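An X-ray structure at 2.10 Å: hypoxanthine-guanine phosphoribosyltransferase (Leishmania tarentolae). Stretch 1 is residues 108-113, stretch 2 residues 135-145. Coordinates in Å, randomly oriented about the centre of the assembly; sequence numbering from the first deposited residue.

Stretch 1 108-113: MLLDVR
Stretch 2 135-145: QYLMRFMLAKK

A methionine laid flat on a phenylalanine ring is the signature of this contact in the Leishmania phosphoribosyltransferase. Met 108 sets CG over one face of Phe 140 (chi1 t), 3.8 Å from the ring centroid and 14° off its normal, while Met 108 SD lies 4.0 Å from the same centroid, 22° off. Rotamers m and m (chi1 -66°, chi2 -89°), with an unusual chi3 of 6°, set the chain's course.

The example illustrates how an irregular segment docks on a helix and the turn that ends it. Residues 135-142 continue a helix that starts before them, with i to i+4 bonds such as Phe 140 N to Tyr 136 O (2.9 Å); a type I turn from Leu 142 to Lys 145 follows, and Lys 145 has positive phi (54/52). Residues 108-113 have no regular helix or strand, with phi/psi of -135/115 at Leu 110, -100/168 at Asp 111 and -51/143 at Val 112. CA atoms pair Met 108 with Leu 137 (8.7 Å) and Val 112 with Met 141 (9.4 Å), so both segments advance in the same sense.

Tyr 136 (chi1 t) brings its ring edge to Met 108, CE2 lying 4.1 Å from Met 108 CG, and buried Leu 137 (m, t) places CD2 3.9 Å from Met 108 SD. Unbranched methionine can thus cover the flat phenyl face while its sulfur reaches leucine.

At the other end, opposite charges pair: Lys 144 (m, t, t, chi4 -72°) donates from NZ to Asp 111 OD2 at 2.7 Å, forming a salt bridge. Asp 111 (chi1 t) OD1 accepts Val 112 N at 2.7 Å and meets the Phe 140 edge, 3.8 Å from CE2. Beside the salt bridge, Val 112 (chi1 m) CG2 packs 4.0 Å from Lys 144 CE; apolar Val 112 CG1 lies 4.5 Å from CE of buried Met 141 (m, m, t). The two sides together bury 333 Å², Met 108 giving the largest share, 104 Å².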

# COMPACT_ATOMS: atom_id res chain seq x y z
N MET A 108 1.65 15.31 13.27
CA MET A 108 1.05 14.52 12.20
C MET A 108 1.27 15.18 10.86
O MET A 108 1.79 16.27 10.82
CB MET A 108 -0.45 14.31 12.48
CG MET A 108 -0.70 13.43 13.73
SD MET A 108 -0.79 11.60 13.49
CE MET A 108 -0.35 11.41 11.73
N LEU A 109 0.91 14.51 9.77
CA LEU A 109 0.97 15.11 8.43
C LEU A 109 -0.21 14.64 7.57
O LEU A 109 -0.69 15.38 6.70
N LEU A 110 -0.63 13.40 7.80
CA LEU A 110 -1.84 12.84 7.18
C LEU A 110 -2.65 12.09 8.26
O LEU A 110 -2.18 11.11 8.87
CB LEU A 110 -1.51 11.94 5.99
CG LEU A 110 -2.61 11.54 5.02
CD1 LEU A 110 -3.23 12.69 4.22
CD2 LEU A 110 -2.06 10.49 4.09
N ASP A 111 -3.83 12.63 8.52
CA ASP A 111 -4.70 12.08 9.53
C ASP A 111 -5.75 11.24 8.82
O ASP A 111 -5.84 11.31 7.59
CB ASP A 111 -5.33 13.21 10.32
CG ASP A 111 -5.88 12.75 11.64
OD1 ASP A 111 -5.83 11.54 11.94
OD2 ASP A 111 -6.39 13.53 12.45
N VAL A 112 -6.50 10.44 9.59
CA VAL A 112 -7.69 9.74 9.08
C VAL A 112 -8.69 10.67 8.35
O VAL A 112 -8.90 11.82 8.76
CB VAL A 112 -8.49 9.00 10.21
CG1 VAL A 112 -7.68 7.83 10.79
CG2 VAL A 112 -8.97 9.96 11.30
N ARG A 113 -9.30 10.15 7.29
CA ARG A 113 -10.33 10.88 6.55
C ARG A 113 -11.71 10.61 7.16
O ARG A 113 -12.51 11.55 7.32
N GLN A 135 4.08 5.13 20.27
CA GLN A 135 3.47 5.68 21.47
C GLN A 135 2.73 6.97 21.13
O GLN A 135 1.60 7.21 21.60
CB GLN A 135 4.52 5.94 22.57
CG GLN A 135 3.97 6.63 23.86
CD GLN A 135 5.04 6.94 24.89
OE1 GLN A 135 4.97 6.49 26.05
NE2 GLN A 135 6.04 7.72 24.48
N TYR A 136 3.36 7.81 20.32
CA TYR A 136 2.75 9.08 19.93
C TYR A 136 1.44 8.79 19.18
O TYR A 136 0.38 9.37 19.46
CB TYR A 136 3.69 9.88 19.02
CG TYR A 136 3.08 11.14 18.42
CD1 TYR A 136 2.97 12.31 19.17
CD2 TYR A 136 2.60 11.16 17.10
CE1 TYR A 136 2.41 13.45 18.63
CE2 TYR A 136 2.04 12.31 16.56
CZ TYR A 136 1.95 13.44 17.33
OH TYR A 136 1.41 14.58 16.80
N LEU A 137 1.52 7.86 18.24
CA LEU A 137 0.38 7.61 17.36
C LEU A 137 -0.78 7.08 18.18
O LEU A 137 -1.93 7.42 17.94
CB LEU A 137 0.74 6.62 16.23
CG LEU A 137 1.69 7.13 15.15
CD1 LEU A 137 2.08 5.98 14.19
CD2 LEU A 137 1.12 8.29 14.37
N MET A 138 -0.45 6.20 19.13
CA MET A 138 -1.45 5.60 20.01
C MET A 138 -2.18 6.68 20.79
O MET A 138 -3.41 6.77 20.70
CB MET A 138 -0.82 4.57 20.94
CG MET A 138 -0.44 3.24 20.21
SD MET A 138 0.27 2.00 21.36
CE MET A 138 -1.07 1.78 22.60
N ARG A 139 -1.42 7.52 21.51
CA ARG A 139 -1.98 8.62 22.29
C ARG A 139 -2.87 9.47 21.40
O ARG A 139 -3.97 9.89 21.79
CB ARG A 139 -0.88 9.51 22.90
CG ARG A 139 0.08 8.81 23.89
CD ARG A 139 0.96 9.74 24.77
NE ARG A 139 1.83 8.92 25.63
CZ ARG A 139 1.55 8.55 26.87
NH1 ARG A 139 0.43 8.97 27.48
NH2 ARG A 139 2.40 7.78 27.54
N PHE A 140 -2.36 9.75 20.20
CA PHE A 140 -3.06 10.60 19.31
C PHE A 140 -4.38 9.98 18.80
O PHE A 140 -5.39 10.69 18.68
CB PHE A 140 -2.14 11.01 18.18
CG PHE A 140 -2.79 11.95 17.19
CD1 PHE A 140 -2.68 13.32 17.35
CD2 PHE A 140 -3.49 11.44 16.10
CE1 PHE A 140 -3.27 14.19 16.43
CE2 PHE A 140 -4.10 12.30 15.18
CZ PHE A 140 -3.99 13.68 15.34
N MET A 141 -4.41 8.69 18.51
CA MET A 141 -5.65 8.04 18.05
C MET A 141 -6.67 7.89 19.21
O MET A 141 -7.87 8.02 18.99
CB MET A 141 -5.37 6.69 17.33
CG MET A 141 -4.66 6.84 15.97
SD MET A 141 -5.56 7.95 14.84
CE MET A 141 -4.27 8.51 13.62
N LEU A 142 -6.16 7.64 20.42
CA LEU A 142 -6.98 7.49 21.65
C LEU A 142 -7.90 8.67 21.97
O LEU A 142 -9.03 8.48 22.43
CB LEU A 142 -6.09 7.18 22.88
CG LEU A 142 -5.55 5.73 22.96
CD1 LEU A 142 -4.40 5.50 23.96
CD2 LEU A 142 -6.69 4.71 23.19
N ALA A 143 -7.39 9.88 21.73
CA ALA A 143 -8.15 11.12 21.97
C ALA A 143 -9.21 11.39 20.89
O ALA A 143 -9.87 12.42 20.95
CB ALA A 143 -7.20 12.33 22.10
N LYS A 144 -9.35 10.48 19.90
CA LYS A 144 -10.46 10.51 18.91
C LYS A 144 -11.66 9.65 19.38
O LYS A 144 -12.67 9.50 18.68
CB LYS A 144 -9.99 10.05 17.53
CG LYS A 144 -8.91 10.91 16.88
CD LYS A 144 -8.56 10.34 15.50
CE LYS A 144 -7.48 11.13 14.78
NZ LYS A 144 -7.96 12.46 14.30
N LYS A 145 -11.51 9.09 20.58
CA LYS A 145 -12.52 8.27 21.25
C LYS A 145 -13.03 7.09 20.42
O LYS A 145 -14.24 6.94 20.25